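GH26C (Muricauda sp. MAR_2010_75, PDB 6Q78) probably hydrolyses the beta-1,4-mannosidic linkages of mannans as a glycoside hydrolase of family 26, built on a TIM barrel. Local coordinates at residues F148-N154 with L408-Y412; V144-D149 with G212-V218; P224-F228 with Y245-W249. All blocks are in the same frame, centred on the assembly; numbering follows the deposited sequence.

Interaction 1: residues F148-N154 with L408-Y412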
ATOM      1  N   PHE A 148       0.694  11.034  10.465  1.00  7.08           N
ATOM      2  CA  PHE A 148      -0.667  11.174  10.964  1.00  7.29           C
ATOM      3  C   PHE A 148      -0.891  12.569  11.545  1.00  7.77           C
ATOM      4  O   PHE A 148      -1.947  13.180  11.324  1.00  9.79           O
ATOM      5  CB  PHE A 148      -0.927  10.107  12.031  1.00  7.28           C
ATOM      6  CG  PHE A 148      -2.280  10.197  12.655  1.00  7.60           C
ATOM      7  CD1 PHE A 148      -3.405   9.817  11.943  1.00  8.65           C
ATOM      8  CD2 PHE A 148      -2.420  10.685  13.940  1.00  9.45           C
ATOM      9  CE1 PHE A 148      -4.656   9.889  12.517  1.00 10.41           C
ATOM     10  CE2 PHE A 148      -3.675  10.771  14.538  1.00 12.26           C
ATOM     11  CZ  PHE A 148      -4.794  10.353  13.808  1.00 11.42           C
ATOM     12  N   ASP A 149       0.090  13.093  12.304  1.00  7.99           N
ATOM     13  CA  ASP A 149      -0.083  14.442  12.868  1.00  8.52           C
ATOM     14  C   ASP A 149      -0.261  15.490  11.780  1.00  8.63           C
ATOM     15  O   ASP A 149      -0.898  16.523  12.019  1.00 10.23           O
ATOM     16  CB  ASP A 149       1.118  14.826  13.738  1.00  9.78           C
ATOM     17  CG  ASP A 149       1.146  14.134  15.099  1.00 17.61           C
ATOM     18  OD1 ASP A 149       0.149  13.473  15.472  1.00 13.78           O
ATOM     19  OD2 ASP A 149       2.194  14.289  15.804  1.00 14.38           O
ATOM     20  N   MET A 150       0.314  15.276  10.596  1.00  8.31           N
ATOM     21  CA  MET A 150       0.174  16.196   9.469  1.00  8.46           C
ATOM     22  C   MET A 150      -1.056  15.889   8.618  1.00  8.35           C
ATOM     23  O   MET A 150      -1.358  16.657   7.676  1.00  8.55           O
ATOM     24  CB  MET A 150       1.455  16.154   8.608  1.00  8.30           C
ATOM     25  CG  MET A 150       2.651  16.669   9.397  1.00 10.87           C
ATOM     26  SD  MET A 150       4.121  16.925   8.369  1.00 15.28           S
ATOM     27  CE  MET A 150       4.319  15.303   7.713  1.00 15.27           C
ATOM     28  N   GLY A 151      -1.770  14.805   8.942  1.00  8.11           N
ATOM     29  CA  GLY A 151      -2.976  14.422   8.234  1.00  8.07           C
ATOM     30  C   GLY A 151      -2.795  13.442   7.101  1.00  7.67           C
ATOM     31  O   GLY A 151      -3.777  13.128   6.413  1.00  8.97           O
ATOM     32  N   LEU A 152      -1.575  12.989   6.845  1.00  7.89           N
ATOM     33  CA  LEU A 152      -1.343  12.042   5.766  1.00  8.31           C
ATOM     34  C   LEU A 152      -1.999  10.712   6.077  1.00  6.83           C
ATOM     35  O   LEU A 152      -2.278  10.381   7.231  1.00  7.39           O
ATOM     36  CB  LEU A 152       0.149  11.774   5.574  1.00  9.23           C
ATOM     37  CG  LEU A 152       0.994  12.813   4.823  1.00  9.52           C
ATOM     38  CD1 LEU A 152       0.988  14.178   5.468  1.00 11.00           C
ATOM     39  CD2 LEU A 152       2.403  12.282   4.673  1.00  6.96           C
ATOM     40  N   VAL A 153      -2.222   9.932   5.009  1.00  7.03           N
ATOM     41  CA  VAL A 153      -2.670   8.543   5.098  1.00  6.48           C
ATOM     42  C   VAL A 153      -1.437   7.654   5.211  1.00  6.18           C
ATOM     43  O   VAL A 153      -0.430   7.891   4.556  1.00  6.91           O
ATOM     44  CB  VAL A 153      -3.478   8.208   3.839  1.00  8.00           C
ATOM     45  CG1 VAL A 153      -3.888   6.753   3.790  1.00  8.07           C
ATOM     46  CG2 VAL A 153      -4.705   9.117   3.718  1.00 10.76           C
ATOM     47  N   ASN A 154      -1.526   6.586   6.014  1.00  7.48           N
ATOM     48  CA  ASN A 154      -0.439   5.608   6.180  1.00  7.57           C
ATOM     49  C   ASN A 154      -0.860   4.248   5.641  1.00  7.80           C
ATOM     50  O   ASN A 154      -1.916   3.733   6.014  1.00  7.21           O
ATOM     51  CB  ASN A 154      -0.067   5.441   7.664  1.00  7.36           C
ATOM     52  CG  ASN A 154       0.746   6.590   8.207  1.00  6.75           C
ATOM     53  OD1 ASN A 154       1.956   6.689   7.946  1.00  8.17           O
ATOM     54  ND2 ASN A 154       0.109   7.465   8.967  1.00  8.59           N
ATOM     55  N   LEU A 408      -4.604  18.158   1.364  1.00  9.89           N
ATOM     56  CA  LEU A 408      -5.355  17.058   1.944  1.00 11.38           C
ATOM     57  C   LEU A 408      -6.624  17.570   2.623  1.00 10.16           C
ATOM     58  O   LEU A 408      -6.571  18.555   3.372  1.00 11.61           O
ATOM     59  CB  LEU A 408      -4.522  16.366   3.014  1.00  9.59           C
ATOM     60  CG  LEU A 408      -3.511  15.322   2.570  1.00  9.73           C
ATOM     61  CD1 LEU A 408      -2.532  15.081   3.723  1.00 10.73           C
ATOM     62  CD2 LEU A 408      -4.199  14.008   2.113  1.00  9.91           C
ATOM     63  N   PRO A 409      -7.763  16.895   2.433  1.00 10.28           N
ATOM     64  CA  PRO A 409      -8.908  17.079   3.335  1.00 12.16           C
ATOM     65  C   PRO A 409      -8.542  16.642   4.744  1.00 12.08           C
ATOM     66  O   PRO A 409      -7.508  16.009   4.975  1.00 12.08           O
ATOM     67  CB  PRO A 409      -9.949  16.096   2.783  1.00 18.21           C
ATOM     68  CG  PRO A 409      -9.473  15.687   1.443  1.00 15.14           C
ATOM     69  CD  PRO A 409      -7.990  15.797   1.476  1.00 11.28           C
ATOM     70  N   GLU A 410      -9.438  16.918   5.680  1.00 13.12           N
ATOM     71  CA  GLU A 410      -9.367  16.325   7.022  1.00 10.91           C
ATOM     72  C   GLU A 410      -9.871  14.888   6.902  1.00 12.01           C
ATOM     73  O   GLU A 410     -11.074  14.607   6.980  1.00 14.08           O
ATOM     74  CB  GLU A 410     -10.171  17.151   8.021  1.00 14.21           C
ATOM     75  CG  GLU A 410      -9.607  18.566   8.194  1.00 15.22           C
ATOM     76  CD  GLU A 410     -10.398  19.402   9.174  1.00 22.87           C
ATOM     77  OE1 GLU A 410     -10.669  18.925  10.292  1.00 27.01           O
ATOM     78  OE2 GLU A 410     -10.749  20.547   8.823  1.00 35.20           O
ATOM     79  N   MET A 411      -8.939  13.956   6.723  1.00  9.95           N
ATOM     80  CA  MET A 411      -9.311  12.586   6.411  1.00  9.68           C
ATOM     81  C   MET A 411      -9.848  11.830   7.605  1.00  9.90           C
ATOM     82  O   MET A 411     -10.447  10.758   7.426  1.00 10.48           O
ATOM     83  CB  MET A 411      -8.084  11.839   5.861  1.00 10.70           C
ATOM     84  CG  MET A 411      -7.518  12.461   4.569  1.00 13.01           C
ATOM     85  SD  MET A 411      -8.604  12.323   3.144  1.00 13.92           S
ATOM     86  CE  MET A 411      -8.650  10.545   2.920  1.00 12.71           C
ATOM     87  N   TYR A 412      -9.605  12.318   8.818  1.00 10.16           N
ATOM     88  CA  TYR A 412      -9.900  11.548  10.007  1.00 10.68           C
ATOM     89  C   TYR A 412     -11.103  12.097  10.752  1.00 12.10           C
ATOM     90  O   TYR A 412     -11.354  11.694  11.883  1.00 11.92           O
ATOM     91  CB  TYR A 412      -8.657  11.491  10.900  1.00 10.17           C
ATOM     92  CG  TYR A 412      -7.495  10.842  10.151  1.00  9.43           C
ATOM     93  CD1 TYR A 412      -7.533   9.508   9.814  1.00  9.20           C
ATOM     94  CD2 TYR A 412      -6.399  11.589   9.707  1.00  9.13           C
ATOM     95  CE1 TYR A 412      -6.510   8.913   9.097  1.00  8.55           C
ATOM     96  CE2 TYR A 412      -5.362  10.992   8.995  1.00  8.56           C
ATOM     97  CZ  TYR A 412      -5.440   9.648   8.699  1.00  8.28           C
ATOM     98  OH  TYR A 412      -4.427   9.050   7.988  1.00  9.47           O
TER
HETATM   99  O   HOH W   1      -6.100  14.520   6.960  1.00  9.82           O
HETATM  100  O   HOH W   2      -2.932   7.338   9.049  1.00 15.99           O

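Interaction 2: residues V144-D149 with G212-V218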
ATOM      1  N   VAL A 144       5.501   7.420  10.930  1.00  6.50           N
ATOM      2  CA  VAL A 144       4.055   7.215  10.838  1.00  6.37           C
ATOM      3  C   VAL A 144       3.303   8.217  11.720  1.00  7.65           C
ATOM      4  O   VAL A 144       2.260   8.765  11.309  1.00  7.87           O
ATOM      5  CB  VAL A 144       3.734   5.752  11.193  1.00  6.69           C
ATOM      6  CG1 VAL A 144       2.222   5.522  11.484  1.00  8.63           C
ATOM      7  CG2 VAL A 144       4.164   4.851  10.026  1.00  8.24           C
ATOM      8  N   LEU A 145       3.794   8.446  12.944  1.00  6.97           N
ATOM      9  CA  LEU A 145       3.134   9.417  13.813  1.00  7.36           C
ATOM     10  C   LEU A 145       3.257  10.818  13.245  1.00  7.53           C
ATOM     11  O   LEU A 145       2.282  11.598  13.302  1.00  9.06           O
ATOM     12  CB  LEU A 145       3.696   9.373  15.239  1.00  7.74           C
ATOM     13  CG  LEU A 145       3.549   8.047  15.980  1.00 12.99           C
ATOM     14  CD1 LEU A 145       4.224   8.182  17.373  1.00 13.06           C
ATOM     15  CD2 LEU A 145       2.078   7.696  16.147  1.00 19.02           C
ATOM     16  N   ARG A 146       4.436  11.164  12.692  1.00  7.56           N
ATOM     17  CA  ARG A 146       4.615  12.448  12.006  1.00  8.51           C
ATOM     18  C   ARG A 146       3.615  12.582  10.863  1.00  9.34           C
ATOM     19  O   ARG A 146       2.939  13.620  10.707  1.00  8.47           O
ATOM     20  CB  ARG A 146       6.041  12.509  11.448  1.00 11.30           C
ATOM     21  CG  ARG A 146       6.317  13.588  10.368  1.00 13.10           C
ATOM     22  CD  ARG A 146       7.812  13.602  10.052  1.00 17.61           C
ATOM     23  NE  ARG A 146       8.185  14.419   8.912  1.00 20.51           N
ATOM     24  CZ  ARG A 146       9.407  14.429   8.394  1.00 20.60           C
ATOM     25  NH1 ARG A 146      10.348  13.642   8.907  1.00 22.85           N
ATOM     26  NH2 ARG A 146       9.684  15.209   7.354  1.00 30.00           N
ATOM     27  N   ALA A 147       3.489  11.526  10.054  1.00  7.36           N
ATOM     28  CA  ALA A 147       2.541  11.569   8.943  1.00  6.97           C
ATOM     29  C   ALA A 147       1.120  11.797   9.446  1.00  7.10           C
ATOM     30  O   ALA A 147       0.392  12.659   8.922  1.00  7.87           O
ATOM     31  CB  ALA A 147       2.626  10.266   8.127  1.00  9.33           C
ATOM     32  N   PHE A 148       0.694  11.034  10.465  1.00  7.08           N
ATOM     33  CA  PHE A 148      -0.667  11.174  10.964  1.00  7.29           C
ATOM     34  C   PHE A 148      -0.891  12.569  11.545  1.00  7.77           C
ATOM     35  O   PHE A 148      -1.947  13.180  11.324  1.00  9.79           O
ATOM     36  CB  PHE A 148      -0.927  10.107  12.031  1.00  7.28           C
ATOM     37  CG  PHE A 148      -2.280  10.197  12.655  1.00  7.60           C
ATOM     38  CD1 PHE A 148      -3.405   9.817  11.943  1.00  8.65           C
ATOM     39  CD2 PHE A 148      -2.420  10.685  13.940  1.00  9.45           C
ATOM     40  CE1 PHE A 148      -4.656   9.889  12.517  1.00 10.41           C
ATOM     41  CE2 PHE A 148      -3.675  10.771  14.538  1.00 12.26           C
ATOM     42  CZ  PHE A 148      -4.794  10.353  13.808  1.00 11.42           C
ATOM     43  N   ASP A 149       0.090  13.093  12.304  1.00  7.99           N
ATOM     44  CA  ASP A 149      -0.083  14.442  12.868  1.00  8.52           C
ATOM     45  C   ASP A 149      -0.261  15.490  11.780  1.00  8.63           C
ATOM     46  O   ASP A 149      -0.898  16.523  12.019  1.00 10.23           O
ATOM     47  CB  ASP A 149       1.118  14.826  13.738  1.00  9.78           C
ATOM     48  CG  ASP A 149       1.146  14.134  15.099  1.00 17.61           C
ATOM     49  OD1 ASP A 149       0.149  13.473  15.472  1.00 13.78           O
ATOM     50  OD2 ASP A 149       2.194  14.289  15.804  1.00 14.38           O
ATOM     51  N   GLY A 212      -1.434   9.263  17.994  1.00 10.58           N
ATOM     52  CA  GLY A 212      -1.061  10.570  17.469  1.00 10.24           C
ATOM     53  C   GLY A 212      -0.986  11.625  18.560  1.00 15.44           C
ATOM     54  O   GLY A 212      -1.331  11.406  19.727  1.00 13.13           O
ATOM     55  N   SER A 213      -0.499  12.802  18.163  1.00 13.53           N
ATOM     56  CA  SER A 213      -0.418  13.901  19.119  1.00 14.93           C
ATOM     57  C   SER A 213      -1.787  14.306  19.633  1.00 19.20           C
ATOM     58  O   SER A 213      -1.874  14.872  20.734  1.00 20.56           O
ATOM     59  CB  SER A 213       0.359  15.100  18.526  1.00 13.46           C
ATOM     60  OG  SER A 213       1.714  14.792  18.319  1.00 17.80           O
ATOM     61  N   ASN A 214      -2.850  14.008  18.885  1.00 15.92           N
ATOM     62  CA  ASN A 214      -4.210  14.302  19.312  1.00 17.48           C
ATOM     63  C   ASN A 214      -4.786  13.249  20.252  1.00 16.17           C
ATOM     64  O   ASN A 214      -5.918  13.409  20.709  1.00 18.64           O
ATOM     65  CB  ASN A 214      -5.126  14.516  18.094  1.00 16.14           C
ATOM     66  CG  ASN A 214      -5.431  13.229  17.332  1.00 22.95           C
ATOM     67  OD1 ASN A 214      -4.841  12.166  17.580  1.00 17.25           O
ATOM     68  ND2 ASN A 214      -6.338  13.327  16.370  1.00 29.16           N
ATOM     69  N   GLY A 215      -4.041  12.185  20.555  1.00 13.05           N
ATOM     70  CA  GLY A 215      -4.521  11.164  21.462  1.00 14.71           C
ATOM     71  C   GLY A 215      -5.281  10.025  20.816  1.00 14.54           C
ATOM     72  O   GLY A 215      -5.639   9.071  21.511  1.00 17.50           O
ATOM     73  N   ALA A 216      -5.519  10.074  19.511  1.00 13.39           N
ATOM     74  CA  ALA A 216      -6.232   9.006  18.830  1.00 10.22           C
ATOM     75  C   ALA A 216      -5.243   7.983  18.260  1.00 12.75           C
ATOM     76  O   ALA A 216      -4.112   8.319  17.895  1.00 11.58           O
ATOM     77  CB  ALA A 216      -7.010   9.565  17.633  1.00 14.47           C
ATOM     78  N   LEU A 217      -5.710   6.743  18.118  1.00 10.87           N
ATOM     79  CA  LEU A 217      -4.945   5.742  17.377  1.00  8.75           C
ATOM     80  C   LEU A 217      -4.841   6.094  15.892  1.00  8.87           C
ATOM     81  O   LEU A 217      -5.805   6.532  15.259  1.00  9.69           O
ATOM     82  CB  LEU A 217      -5.580   4.346  17.531  1.00 11.17           C
ATOM     83  CG  LEU A 217      -5.500   3.756  18.944  1.00 13.72           C
ATOM     84  CD1 LEU A 217      -6.249   2.425  19.034  1.00 19.39           C
ATOM     85  CD2 LEU A 217      -4.041   3.552  19.293  1.00 24.31           C
ATOM     86  N   VAL A 218      -3.666   5.858  15.320  1.00  9.48           N
ATOM     87  CA  VAL A 218      -3.408   6.140  13.911  1.00  9.49           C
ATOM     88  C   VAL A 218      -4.043   5.040  13.067  1.00  7.93           C
ATOM     89  O   VAL A 218      -3.634   3.867  13.179  1.00  8.56           O
ATOM     90  CB  VAL A 218      -1.898   6.158  13.627  1.00  8.26           C
ATOM     91  CG1 VAL A 218      -1.653   6.369  12.123  1.00  7.91           C
ATOM     92  CG2 VAL A 218      -1.208   7.228  14.474  1.00 12.07           C
TER
HETATM   93  O   HOH W   3      -2.492  13.875  15.905  1.00 16.56           O

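Interaction 3: residues P224-F228 with Y245-W249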
ATOM      1  N   PRO A 224      -1.226  -6.956   2.996  1.00  6.37           N
ATOM      2  CA  PRO A 224      -0.324  -8.110   3.121  1.00  6.61           C
ATOM      3  C   PRO A 224      -0.374  -9.006   1.888  1.00  9.97           C
ATOM      4  O   PRO A 224      -1.340  -8.990   1.106  1.00  8.79           O
ATOM      5  CB  PRO A 224      -0.925  -8.883   4.302  1.00  8.25           C
ATOM      6  CG  PRO A 224      -2.425  -8.609   4.151  1.00  9.62           C
ATOM      7  CD  PRO A 224      -2.509  -7.140   3.704  1.00  6.72           C
ATOM      8  N   PHE A 225       0.697  -9.803   1.733  1.00  6.89           N
ATOM      9  CA  PHE A 225       0.721 -10.877   0.715  1.00  8.71           C
ATOM     10  C   PHE A 225       0.394 -10.324  -0.667  1.00  7.29           C
ATOM     11  O   PHE A 225      -0.374 -10.892  -1.449  1.00  7.61           O
ATOM     12  CB  PHE A 225      -0.167 -12.074   1.134  1.00  8.33           C
ATOM     13  CG  PHE A 225       0.154 -12.559   2.528  1.00  8.06           C
ATOM     14  CD1 PHE A 225       1.402 -13.122   2.771  1.00  7.43           C
ATOM     15  CD2 PHE A 225      -0.745 -12.416   3.581  1.00  7.92           C
ATOM     16  CE1 PHE A 225       1.754 -13.530   4.049  1.00  9.50           C
ATOM     17  CE2 PHE A 225      -0.415 -12.828   4.861  1.00  9.57           C
ATOM     18  CZ  PHE A 225       0.841 -13.404   5.084  1.00  8.28           C
ATOM     19  N   HIS A 226       1.043  -9.203  -0.976  1.00  7.05           N
ATOM     20  CA  HIS A 226       0.779  -8.506  -2.232  1.00  7.20           C
ATOM     21  C   HIS A 226       1.505  -9.151  -3.421  1.00  7.61           C
ATOM     22  O   HIS A 226       2.468  -9.922  -3.285  1.00  8.96           O
ATOM     23  CB  HIS A 226       1.201  -7.027  -2.102  1.00  6.89           C
ATOM     24  CG  HIS A 226       2.677  -6.828  -1.894  1.00  7.71           C
ATOM     25  ND1 HIS A 226       3.366  -7.415  -0.846  1.00  8.17           N
ATOM     26  CD2 HIS A 226       3.592  -6.094  -2.584  1.00  7.26           C
ATOM     27  CE1 HIS A 226       4.633  -7.064  -0.909  1.00  7.06           C
ATOM     28  NE2 HIS A 226       4.801  -6.251  -1.943  1.00  9.31           N
ATOM     29  N   GLU A 227       1.039  -8.807  -4.614  1.00  8.67           N
ATOM     30  CA  GLU A 227       1.686  -9.291  -5.840  1.00  8.40           C
ATOM     31  C   GLU A 227       1.733 -10.804  -5.891  1.00  9.12           C
ATOM     32  O   GLU A 227       2.659 -11.392  -6.479  1.00 11.22           O
ATOM     33  CB  GLU A 227       3.092  -8.677  -6.034  1.00  8.35           C
ATOM     34  CG  GLU A 227       3.011  -7.129  -6.135  1.00  9.55           C
ATOM     35  CD  GLU A 227       4.347  -6.434  -6.186  1.00 11.15           C
ATOM     36  OE1 GLU A 227       5.391  -7.079  -6.265  1.00 11.68           O
ATOM     37  OE2 GLU A 227       4.343  -5.174  -6.112  1.00 10.46           O
ATOM     38  N   PHE A 228       0.687 -11.438  -5.358  1.00  9.62           N
ATOM     39  CA  PHE A 228       0.600 -12.888  -5.237  1.00  9.13           C
ATOM     40  C   PHE A 228       0.335 -13.580  -6.572  1.00 11.64           C
ATOM     41  O   PHE A 228       0.358 -14.828  -6.616  1.00 11.82           O
ATOM     42  CB  PHE A 228      -0.583 -13.185  -4.300  1.00 10.87           C
ATOM     43  CG  PHE A 228      -1.896 -12.596  -4.795  1.00  9.12           C
ATOM     44  CD1 PHE A 228      -2.633 -13.255  -5.772  1.00 13.02           C
ATOM     45  CD2 PHE A 228      -2.356 -11.381  -4.328  1.00 10.18           C
ATOM     46  CE1 PHE A 228      -3.808 -12.695  -6.249  1.00 12.28           C
ATOM     47  CE2 PHE A 228      -3.550 -10.820  -4.795  1.00 12.09           C
ATOM     48  CZ  PHE A 228      -4.262 -11.489  -5.768  1.00 12.07           C
ATOM     49  N   TYR A 245      -4.412 -19.622  -0.368  1.00 11.52           N
ATOM     50  CA  TYR A 245      -4.214 -18.177  -0.262  1.00 12.62           C
ATOM     51  C   TYR A 245      -5.402 -17.524   0.427  1.00 10.54           C
ATOM     52  O   TYR A 245      -5.231 -16.683   1.319  1.00 10.85           O
ATOM     53  CB  TYR A 245      -3.985 -17.570  -1.652  1.00 11.98           C
ATOM     54  CG  TYR A 245      -3.662 -16.111  -1.578  1.00 10.53           C
ATOM     55  CD1 TYR A 245      -2.338 -15.687  -1.397  1.00 10.83           C
ATOM     56  CD2 TYR A 245      -4.671 -15.146  -1.633  1.00 12.29           C
ATOM     57  CE1 TYR A 245      -2.042 -14.328  -1.267  1.00  8.72           C
ATOM     58  CE2 TYR A 245      -4.378 -13.793  -1.512  1.00  9.78           C
ATOM     59  CZ  TYR A 245      -3.059 -13.399  -1.352  1.00 10.40           C
ATOM     60  OH  TYR A 245      -2.793 -12.043  -1.239  1.00  9.84           O
ATOM     61  N   ILE A 246      -6.615 -17.919   0.040  1.00 11.27           N
ATOM     62  CA  ILE A 246      -7.816 -17.339   0.628  1.00 11.65           C
ATOM     63  C   ILE A 246      -7.920 -17.700   2.103  1.00 12.78           C
ATOM     64  O   ILE A 246      -8.282 -16.857   2.942  1.00 11.41           O
ATOM     65  CB  ILE A 246      -9.048 -17.796  -0.175  1.00 11.42           C
ATOM     66  CG1 ILE A 246      -9.061 -17.106  -1.548  1.00 11.47           C
ATOM     67  CG2 ILE A 246     -10.346 -17.483   0.578  1.00 14.85           C
ATOM     68  CD1 ILE A 246     -10.219 -17.602  -2.425  1.00 17.87           C
ATOM     69  N   GLN A 247      -7.582 -18.949   2.453  1.00 11.94           N
ATOM     70  CA  GLN A 247      -7.591 -19.347   3.861  1.00 11.90           C
ATOM     71  C   GLN A 247      -6.610 -18.511   4.667  1.00 10.49           C
ATOM     72  O   GLN A 247      -6.900 -18.110   5.798  1.00 11.72           O
ATOM     73  CB  GLN A 247      -7.228 -20.828   3.979  1.00 13.43           C
ATOM     74  CG  GLN A 247      -7.272 -21.348   5.403  1.00 20.71           C
ATOM     75  CD  GLN A 247      -6.769 -22.785   5.545  1.00 24.42           C
ATOM     76  OE1 GLN A 247      -6.405 -23.437   4.564  1.00 24.64           O
ATOM     77  NE2 GLN A 247      -6.778 -23.287   6.775  1.00 28.31           N
ATOM     78  N   LEU A 248      -5.420 -18.267   4.116  1.00 10.09           N
ATOM     79  CA  LEU A 248      -4.446 -17.428   4.805  1.00 11.78           C
ATOM     80  C   LEU A 248      -4.993 -16.018   5.023  1.00 12.06           C
ATOM     81  O   LEU A 248      -4.920 -15.476   6.140  1.00 11.01           O
ATOM     82  CB  LEU A 248      -3.160 -17.361   3.979  1.00  9.27           C
ATOM     83  CG  LEU A 248      -2.134 -16.337   4.472  1.00  8.70           C
ATOM     84  CD1 LEU A 248      -1.639 -16.628   5.904  1.00 11.06           C
ATOM     85  CD2 LEU A 248      -0.953 -16.255   3.498  1.00 10.28           C
ATOM     86  N   TRP A 249      -5.605 -15.440   3.987  1.00  9.42           N
ATOM     87  CA  TRP A 249      -6.147 -14.091   4.118  1.00  8.78           C
ATOM     88  C   TRP A 249      -7.243 -14.035   5.179  1.00 12.05           C
ATOM     89  O   TRP A 249      -7.267 -13.120   6.014  1.00 11.34           O
ATOM     90  CB  TRP A 249      -6.692 -13.616   2.775  1.00 12.22           C
ATOM     91  CG  TRP A 249      -5.931 -12.435   2.224  1.00 21.87           C
ATOM     92  CD1 TRP A 249      -4.794 -12.493   1.477  1.00 22.53           C
ATOM     93  CD2 TRP A 249      -6.216 -11.029   2.404  1.00 10.96           C
ATOM     94  NE1 TRP A 249      -4.367 -11.226   1.155  1.00 22.40           N
ATOM     95  CE2 TRP A 249      -5.219 -10.314   1.713  1.00 16.58           C
ATOM     96  CE3 TRP A 249      -7.254 -10.305   3.039  1.00 13.05           C
ATOM     97  CZ2 TRP A 249      -5.213  -8.921   1.663  1.00 12.08           C
ATOM     98  CZ3 TRP A 249      -7.219  -8.960   3.002  1.00 26.34           C
ATOM     99  CH2 TRP A 249      -6.232  -8.280   2.302  1.00 14.36           C
TER

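Interaction 1: residues F148-N154 with L408-Y412
L408 lays its CD1 branch against G151 and L152. Here a helix of the TIM barrel, 132-150, gives way to strand 153-157 through a Schellman motif at G151. L408 CD1 lies 3.5 Å from G151 O and 4.0 Å from L152 CD1, the two leucines set roughly perpendicular. G151 has a positive phi, and any side chain there would be jammed against the carbonyl oxygen of M150. M411 N donates to a water that in turn donates to G151 O. The CE methyl of M411 packs loosely on V153 CG2, at 4.3 Å. M411 CB covers one face of the Y412 ring. Y412 CG is anti to the carbonyl carbon (chi1 -60°), which carries the ring toward helix 132-150. Over the centre of the opposite face stands F148 CE1, 3.6 Å above the plane of the Y412 ring. The pair is edge-to-face, with F148 giving the edge and the planes at 56°. Y412, which also touches E65 of helix 64-76, ends on polar partners. Y412 OH donates to L152 O at 2.6 Å, tilted 30° from the carbonyl plane. The same Y412 OH accepts from a second water at 2.5 Å, and that water accepts from N154 ND2.

Interaction 2: residues V144-D149 with G212-V218
A type I beta turn, G212-G215, receives the C-terminal part of helix 132-150 through D149 and F148. D149 grips the turn with both carboxylate oxygens. S213 N donates to D149 OD1 at 2.8 Å, nearly straight at 168°, on the syn side and close to the carboxylate plane. S213 OG donates to D149 OD2 at 2.6 Å, coming from above that plane. A water also donates to D149 OD1 and accepts from N214 N. These bonds probably restrict rotation of the exposed carboxylate. N214 OD1 accepts from A216 N at 2.9 Å, an Asx turn within the loop. The same N214 OD1 lies in the plane of the F148 ring, at its edge, 3.5 Å from CE2. The F148 ring extends from the helix with CG anti to the backbone N (chi1 178°), which sends it past V218, the two side chains running in opposite directions. V218 CG2 sits over one ring face, a CH-pi contact 4.0 Å from the centroid. V218 CG1 lies against F148 CB and CD1. G212 CA fits close to F148 CE2, and a CB on G212 would clash with that atom. The apolar side continues with L145 CD2 on V218 CG2 at 3.7 Å, and with V144 CG1 on V218 CG1. The loop follows helix 193-208 and leads into strand 220-223 of the barrel sheet. V218 also touches N154 of strand 153-157, the parallel neighbour of strand 220-223. V144 packs on F156 of strand 153-157 and on S115 of strand 112-116.

Interaction 3: residues P224-F228 with Y245-W249
F225 meets helix 242-259 chiefly through Y245 at its root and L248 over its ring face. F225 CB lies 3.5 Å from Y245 OH and 3.8 Å from Y245 CE1. From CG outward the ring is met by one methyl, L248 CD2. That methyl stands over the centre of one face, 3.6 Å above the plane, and is almost equally far from all six ring carbons. It makes a CH-pi contact only 7° off the ring normal. At the far end, F225 CZ also nears L248 CD1. L248 CG is anti to the backbone N, which points the leucine at the ring from the opposite direction. W235 meets the F225 ring edge-to-face, and Y196 of helix 193-208 touches both F225 and L248.

The 224-228 loop follows barrel strand 220-223. Its other side carries H226 and E227, which hydrogen-bond a Tris molecule, probably from the crystallisation liquor. This is consistent with the substrate cleft of a family 26 TIM barrel. Helix 242-259 packs behind the loop.

Y245 reaches in between F225 and F228. Y245 OH donates to F225 O at 2.7 Å; the acceptor lies near the plane of the tyrosine ring, while the donor is tilted 30° from the carbonyl plane. Y245 OH also accepts a weak, bent bond of 3.0 Å from W249 NE1, one turn on along the helix. A phenylalanine in place of Y245 would probably leave F225 O without this donor and W249 NE1 without its weak acceptor. The F228 and Y245 rings meet obliquely, with planes at 37°. F228 CB packs on Y245 CE1 at 3.6 Å. P224 lies across the indole, its CG 3.7 Å from W249 CZ2.

Interactions 1 and 2 are neighbours, with centres about 9 Å apart. They share F148 and D149 on helix 132-150. They touch, with L152 N 2.9 Å from A147 O. Along the chain their segments alternate, so this helix is tied both to the loop before strand 220-223 and to the C-terminal loop 408-412. Interaction 3 comes after interaction 2, and both its segments fall between those of interaction 1. Its centre is about 28 Å from each of the others. Strand 220-223 runs from the interaction 2 loop to the interaction 3 loop. Interactions 1 and 2 lie on one side of the chain's centre; interaction 3 lies on the opposite side, beside the probable substrate cleft, where Tris is bound in the crystal.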